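Local coordinates for protein phosphosugar isomerase (Escherichia coli O6:H1, PDB 5UQI) that probably isomerises arabinose-5-phosphate as a SIS-family sugar-phosphate isomerase, and binds that sugar phosphate, at residues A[96-100]-A[101-105]; A[127-130]-A[131-134]. All coordinates share one frame; numbering follows the deposited sequence.

Interaction 1: residues A[96-100]-A[101-105]; sequences LISNS and GETAE. With A5P (arabinose-5-phosphate), chain B.
Ser100 OG accepts from Glu102 N at 3.0 Å, with a fairly straight N-H...O angle of 155°. This side-chain-to-backbone bond forms an ST turn. It lies in the loop that follows strand 93-97, the serine-rich phosphate-binding loop of a SIS domain, seen here with arabinose-5-phosphate in place. The same OG gives a bond to phosphate oxygen O2P of the ligand. Ser100 N also reaches O2P, so that oxygen is gripped by the backbone and side chain of one residue. The neighbouring Asn99 N bonds to O1P at 2.8 Å and is nearly linear (166°).

Two residues before Ser100, Ser98 plays a similar double role, but its OG spans a longer step. It accepts a bent bond from Gly101 N at 2.9 Å. It also donates to phosphate oxygen O3P at 3.0 Å. Its hydroxyl therefore braces the turn and binds the ligand at once. The torsion explains this: OG is anti to the backbone N of Ser98 (chi1 170°), which swings it across the turn to Gly101. Thr103 OG1 also hydrogen-bonds to O3P; the modelled 2.4 Å between them is unusually short, and that length is doubtful. Each phosphate oxygen outside the ester has at least one partner in this loop. Lys53 N and Ser54 OG also bond to the ligand, from the start of helix 52-67.

Gly101 has a positive phi, which favours glycine. The carboxylate of Glu102 has its partner in Ser130. Arg125 bonds weakly to Asn99 OD1. Packing between the two halves of the loop is slight. Glu102 CB rests against Ser100 OG at 3.7 Å, and Glu102 CG lies the same 3.7 Å from Ser100 O.

Interaction 2: residues A[127-130]-A[131-134]; sequences HHSS and LAIS
Ser129 OG is gripped from several sides at the start of helix 130-134. It accepts a weak capping bond from Ala132 N at 3.3 Å, and it is also hydrogen-bonded to Ser126 O and Thr124 OG1. This makes Ser129 the N-cap of the helix, in the loop between strand 120-124 of the parallel sheet and helix 130-134 of this alpha/beta SIS domain. OG sits between the backbone N and carbonyl carbon of Ser129 (chi1 67°), which aims it at the first turn.

The first helical bond is firm. Ile133 N donates to Ser129 O at 2.9 Å, with an N-H...O angle of 165°. Ser134 N is shared between two weak acceptors, Ser130 O and Leu131 O. A water bridges Ser130 O, to which it donates at 2.9 Å, and Ser134 OG.

Leu131 turns its side chain inward, against Ser122 and Thr124 of the strand and Leu110 of helix 110-116. On the loop side, His127 lays its carbonyl over two side chains. His127 ND1 bonds to Ser138 OG, which ties the loop to strand 137-140. His127 O lies 3.4 Å from Ala132 CB and 3.6 Å from Ile133 CD1.

Interactions 1 and 2 follow one another in the chain and sit side by side, with centres 9 Å apart. They touch directly. Glu102 OE1 of 101-105 probably hydrogen-bonds to Ser130 OG at 2.6 Å, and Gly101 O probably accepts from Leu131 N at 2.9 Å. These bonds join the helix start in interaction 2 to the turn that carries the phosphate-binding hydroxyls in interaction 1. Ser129 CB adds packing, 3.4 Å from Ser100 O. Interaction 1 bonds the phosphate directly. Interaction 2 stands one layer behind: the side chain of Leu131 is about 7 Å from the arabinose-5-phosphate between nearest atoms, and it touches Ser98.

Interaction 1: residues A[96-100]-A[101-105]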
ATOM      1  N   LEU A  96      -2.479  -4.007   5.274  1.00 11.82           N
ATOM      2  CA  LEU A  96      -1.267  -3.710   6.025  1.00 12.71           C
ATOM      3  C   LEU A  96      -0.086  -3.675   5.062  1.00 13.50           C
ATOM      4  O   LEU A  96       0.147  -4.611   4.283  1.00 14.23           O
ATOM      5  CB  LEU A  96      -0.984  -4.803   7.067  1.00 12.82           C
ATOM      6  CG  LEU A  96      -2.123  -4.909   8.091  1.00 14.67           C
ATOM      7  CD1 LEU A  96      -3.032  -6.143   7.828  1.00 18.13           C
ATOM      8  CD2 LEU A  96      -1.600  -4.909   9.525  1.00 15.83           C
ATOM      9  N   ILE A  97       0.687  -2.580   5.066  1.00 13.22           N
ATOM     10  CA  ILE A  97       1.785  -2.375   4.123  1.00 12.95           C
ATOM     11  C   ILE A  97       3.093  -2.468   4.839  1.00 15.47           C
ATOM     12  O   ILE A  97       3.332  -1.755   5.822  1.00 16.36           O
ATOM     13  CB  ILE A  97       1.663  -0.976   3.405  1.00 14.64           C
ATOM     14  CG1 ILE A  97       0.349  -0.893   2.644  1.00 16.23           C
ATOM     15  CG2 ILE A  97       2.891  -0.826   2.471  1.00 15.05           C
ATOM     16  CD1 ILE A  97       0.233   0.443   1.854  1.00 18.31           C
ATOM     17  N   SER A  98       3.922  -3.405   4.404  1.00 14.01           N
ATOM     18  CA  SER A  98       5.269  -3.540   4.955  1.00 15.17           C
ATOM     19  C   SER A  98       6.160  -4.163   3.880  1.00 17.80           C
ATOM     20  O   SER A  98       5.886  -5.277   3.421  1.00 17.23           O
ATOM     21  CB  SER A  98       5.247  -4.488   6.174  1.00 15.72           C
ATOM     22  OG  SER A  98       6.568  -4.847   6.607  1.00 17.60           O
ATOM     23  N   ASN A  99       7.202  -3.455   3.464  1.00 17.23           N
ATOM     24  CA  ASN A  99       7.994  -3.986   2.352  1.00 18.79           C
ATOM     25  C   ASN A  99       8.605  -5.351   2.744  1.00 19.30           C
ATOM     26  O   ASN A  99       8.467  -6.354   2.003  1.00 18.66           O
ATOM     27  CB  ASN A  99       9.041  -2.970   1.902  1.00 19.45           C
ATOM     28  CG  ASN A  99       9.942  -3.530   0.789  1.00 25.02           C
ATOM     29  OD1 ASN A  99      11.148  -3.634   0.982  1.00 31.11           O
ATOM     30  ND2 ASN A  99       9.356  -3.957  -0.324  1.00 22.91           N
ATOM     31  N   SER A 100       9.250  -5.397   3.898  1.00 18.41           N
ATOM     32  CA  SER A 100       9.828  -6.681   4.326  1.00 20.09           C
ATOM     33  C   SER A 100       8.760  -7.686   4.736  1.00 20.92           C
ATOM     34  O   SER A 100       8.978  -8.917   4.624  1.00 21.00           O
ATOM     35  CB  SER A 100      10.734  -6.478   5.528  1.00 21.26           C
ATOM     36  OG  SER A 100      10.016  -6.048   6.699  1.00 22.48           O
ATOM     37  N   GLY A 101       7.639  -7.212   5.276  1.00 17.96           N
ATOM     38  CA  GLY A 101       6.645  -8.143   5.857  1.00 17.05           C
ATOM     39  C   GLY A 101       7.121  -8.708   7.191  1.00 16.93           C
ATOM     40  O   GLY A 101       6.496  -9.648   7.728  1.00 16.91           O
ATOM     41  N   GLU A 102       8.144  -8.067   7.775  1.00 17.75           N
ATOM     42  CA  GLU A 102       8.714  -8.516   9.057  1.00 19.91           C
ATOM     43  C   GLU A 102       8.745  -7.418  10.114  1.00 20.60           C
ATOM     44  O   GLU A 102       9.212  -7.655  11.238  1.00 21.76           O
ATOM     45  CB  GLU A 102      10.127  -9.069   8.844  1.00 19.42           C
ATOM     46  CG  GLU A 102      10.222 -10.273   7.866  1.00 21.99           C
ATOM     47  CD  GLU A 102       9.455 -11.497   8.317  1.00 22.97           C
ATOM     48  OE1 GLU A 102       9.179 -11.623   9.539  1.00 25.84           O
ATOM     49  OE2 GLU A 102       9.086 -12.340   7.412  1.00 24.40           O
ATOM     50  N   THR A 103       8.239  -6.213   9.762  1.00 19.34           N
ATOM     51  CA  THR A 103       8.402  -5.068  10.675  1.00 21.10           C
ATOM     52  C   THR A 103       7.704  -5.366  11.968  1.00 17.43           C
ATOM     53  O   THR A 103       6.528  -5.636  11.947  1.00 18.36           O
ATOM     54  CB  THR A 103       7.728  -3.855   9.972  1.00 20.99           C
ATOM     55  OG1 THR A 103       8.337  -3.735   8.700  1.00 24.35           O
ATOM     56  CG2 THR A 103       7.904  -2.554  10.803  1.00 24.01           C
ATOM     57  N   ALA A 104       8.428  -5.274  13.092  1.00 19.47           N
ATOM     58  CA  ALA A 104       7.882  -5.664  14.403  1.00 18.18           C
ATOM     59  C   ALA A 104       6.597  -4.935  14.740  1.00 18.45           C
ATOM     60  O   ALA A 104       5.621  -5.513  15.197  1.00 19.13           O
ATOM     61  CB  ALA A 104       8.899  -5.456  15.512  1.00 21.19           C
ATOM     62  N   GLU A 105       6.587  -3.621  14.457  1.00 17.94           N
ATOM     63  CA  GLU A 105       5.391  -2.855  14.794  1.00 17.03           C
ATOM     64  C   GLU A 105       4.146  -3.312  14.043  1.00 17.46           C
ATOM     65  O   GLU A 105       3.034  -3.228  14.579  1.00 21.10           O
ATOM     66  CB  GLU A 105       5.656  -1.336  14.501  1.00 17.11           C
ATOM     67  CG  GLU A 105       6.754  -0.726  15.367  1.00 18.95           C
ATOM     68  CD  GLU A 105       8.127  -0.764  14.712  1.00 22.99           C
ATOM     69  OE1 GLU A 105       8.424  -1.687  13.872  1.00 21.61           O
ATOM     70  OE2 GLU A 105       8.965   0.058  15.104  1.00 22.22           O
TER
HETATM   71  C1  A5P B 201      12.720   2.675   7.050  1.00 33.95           C
HETATM   72  O1  A5P B 201      13.197   2.738   5.995  1.00 50.38           O
HETATM   73  C2  A5P B 201      11.284   2.926   7.134  1.00 40.17           C
HETATM   74  O2  A5P B 201      10.883   4.172   6.661  1.00 39.16           O
HETATM   75  C3  A5P B 201      10.724   1.757   6.446  1.00 36.35           C
HETATM   76  O3  A5P B 201       9.661   2.065   5.537  1.00 37.71           O
HETATM   77  C4  A5P B 201      10.307   1.121   7.747  1.00 32.00           C
HETATM   78  O4  A5P B 201      11.437   0.574   8.404  1.00 31.97           O
HETATM   79  C5  A5P B 201       9.259   0.066   7.568  1.00 33.87           C
HETATM   80  O5  A5P B 201       9.801  -0.969   6.836  1.00 27.00           O
HETATM   81  P   A5P B 201       8.728  -1.933   6.151  1.00 27.07           P
HETATM   82  O1P A5P B 201       8.161  -1.265   4.886  1.00 20.62           O
HETATM   83  O2P A5P B 201       9.643  -3.218   5.790  1.00 24.90           O
HETATM   84  O3P A5P B 201       7.650  -2.131   7.091  1.00 26.98           O

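Interaction 2: residues A[127-130]-A[131-134]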
ATOM      1  N   HIS A 127       5.273 -13.376  -0.438  1.00 20.24           N
ATOM      2  CA  HIS A 127       4.211 -14.172   0.167  1.00 19.23           C
ATOM      3  C   HIS A 127       4.668 -14.999   1.382  1.00 17.35           C
ATOM      4  O   HIS A 127       3.832 -15.361   2.215  1.00 17.75           O
ATOM      5  CB  HIS A 127       3.611 -15.165  -0.880  1.00 19.11           C
ATOM      6  CG  HIS A 127       2.875 -14.538  -2.046  1.00 19.88           C
ATOM      7  ND1 HIS A 127       1.789 -13.698  -1.896  1.00 18.60           N
ATOM      8  CD2 HIS A 127       2.987 -14.770  -3.382  1.00 20.49           C
ATOM      9  CE1 HIS A 127       1.316 -13.369  -3.083  1.00 18.52           C
ATOM     10  NE2 HIS A 127       2.009 -14.039  -4.014  1.00 20.51           N
ATOM     11  N   HIS A 128       5.975 -15.215   1.501  1.00 19.77           N
ATOM     12  CA  HIS A 128       6.506 -16.008   2.598  1.00 22.74           C
ATOM     13  C   HIS A 128       6.805 -15.205   3.851  1.00 23.73           C
ATOM     14  O   HIS A 128       7.267 -15.760   4.864  1.00 24.52           O
ATOM     15  CB  HIS A 128       7.785 -16.798   2.175  1.00 25.40           C
ATOM     16  CG  HIS A 128       7.557 -17.724   1.027  1.00 27.66           C
ATOM     17  ND1 HIS A 128       6.895 -18.930   1.172  1.00 29.98           N
ATOM     18  CD2 HIS A 128       7.842 -17.605  -0.291  1.00 30.71           C
ATOM     19  CE1 HIS A 128       6.804 -19.523  -0.005  1.00 27.57           C
ATOM     20  NE2 HIS A 128       7.380 -18.747  -0.911  1.00 31.68           N
ATOM     21  N   SER A 129       6.559 -13.891   3.795  1.00 21.24           N
ATOM     22  CA  SER A 129       6.886 -13.055   4.952  1.00 20.31           C
ATOM     23  C   SER A 129       5.903 -13.352   6.070  1.00 18.89           C
ATOM     24  O   SER A 129       4.788 -13.817   5.816  1.00 19.01           O
ATOM     25  CB  SER A 129       6.903 -11.554   4.570  1.00 20.06           C
ATOM     26  OG  SER A 129       5.584 -11.106   4.225  1.00 19.26           O
ATOM     27  N   SER A 130       6.306 -13.017   7.298  1.00 18.93           N
ATOM     28  CA  SER A 130       5.475 -13.204   8.476  1.00 20.33           C
ATOM     29  C   SER A 130       4.120 -12.550   8.334  1.00 18.31           C
ATOM     30  O   SER A 130       3.098 -13.132   8.583  1.00 19.24           O
ATOM     31  CB  SER A 130       6.192 -12.690   9.729  1.00 22.22           C
ATOM     32  OG  SER A 130       7.404 -13.452   9.964  1.00 24.87           O
ATOM     33  N   LEU A 131       4.127 -11.293   7.879  1.00 17.89           N
ATOM     34  CA  LEU A 131       2.858 -10.618   7.662  1.00 14.39           C
ATOM     35  C   LEU A 131       1.944 -11.282   6.600  1.00 14.30           C
ATOM     36  O   LEU A 131       0.766 -11.478   6.828  1.00 17.54           O
ATOM     37  CB  LEU A 131       3.118  -9.132   7.213  1.00 15.63           C
ATOM     38  CG  LEU A 131       1.844  -8.333   6.955  1.00 14.88           C
ATOM     39  CD1 LEU A 131       0.968  -8.189   8.179  1.00 15.51           C
ATOM     40  CD2 LEU A 131       2.253  -6.920   6.478  1.00 14.94           C
ATOM     41  N   ALA A 132       2.540 -11.617   5.452  1.00 15.79           N
ATOM     42  CA  ALA A 132       1.818 -12.195   4.340  1.00 16.12           C
ATOM     43  C   ALA A 132       1.177 -13.545   4.707  1.00 16.27           C
ATOM     44  O   ALA A 132       0.033 -13.765   4.366  1.00 16.85           O
ATOM     45  CB  ALA A 132       2.721 -12.326   3.156  1.00 16.06           C
ATOM     46  N   ILE A 133       1.949 -14.337   5.453  1.00 20.55           N
ATOM     47  CA  ILE A 133       1.466 -15.643   5.936  1.00 22.85           C
ATOM     48  C   ILE A 133       0.263 -15.515   6.860  1.00 22.33           C
ATOM     49  O   ILE A 133      -0.599 -16.401   6.911  1.00 22.73           O
ATOM     50  CB  ILE A 133       2.624 -16.390   6.684  1.00 25.46           C
ATOM     51  CG1 ILE A 133       3.647 -16.886   5.675  1.00 30.96           C
ATOM     52  CG2 ILE A 133       2.117 -17.556   7.547  1.00 34.21           C
ATOM     53  CD1 ILE A 133       3.142 -17.893   4.663  1.00 36.66           C
ATOM     54  N   SER A 134       0.172 -14.401   7.615  1.00 19.72           N
ATOM     55  CA  SER A 134      -0.877 -14.144   8.567  1.00 19.45           C
ATOM     56  C   SER A 134      -2.066 -13.438   8.016  1.00 19.27           C
ATOM     57  O   SER A 134      -3.068 -13.330   8.681  1.00 23.01           O
ATOM     58  CB  SER A 134      -0.307 -13.283   9.677  1.00 22.02           C
ATOM     59  OG  SER A 134       0.626 -14.053  10.407  1.00 30.00           O
TER
HETATM   60  O   HOH W   1       2.988 -14.602  11.046  1.00 43.11           O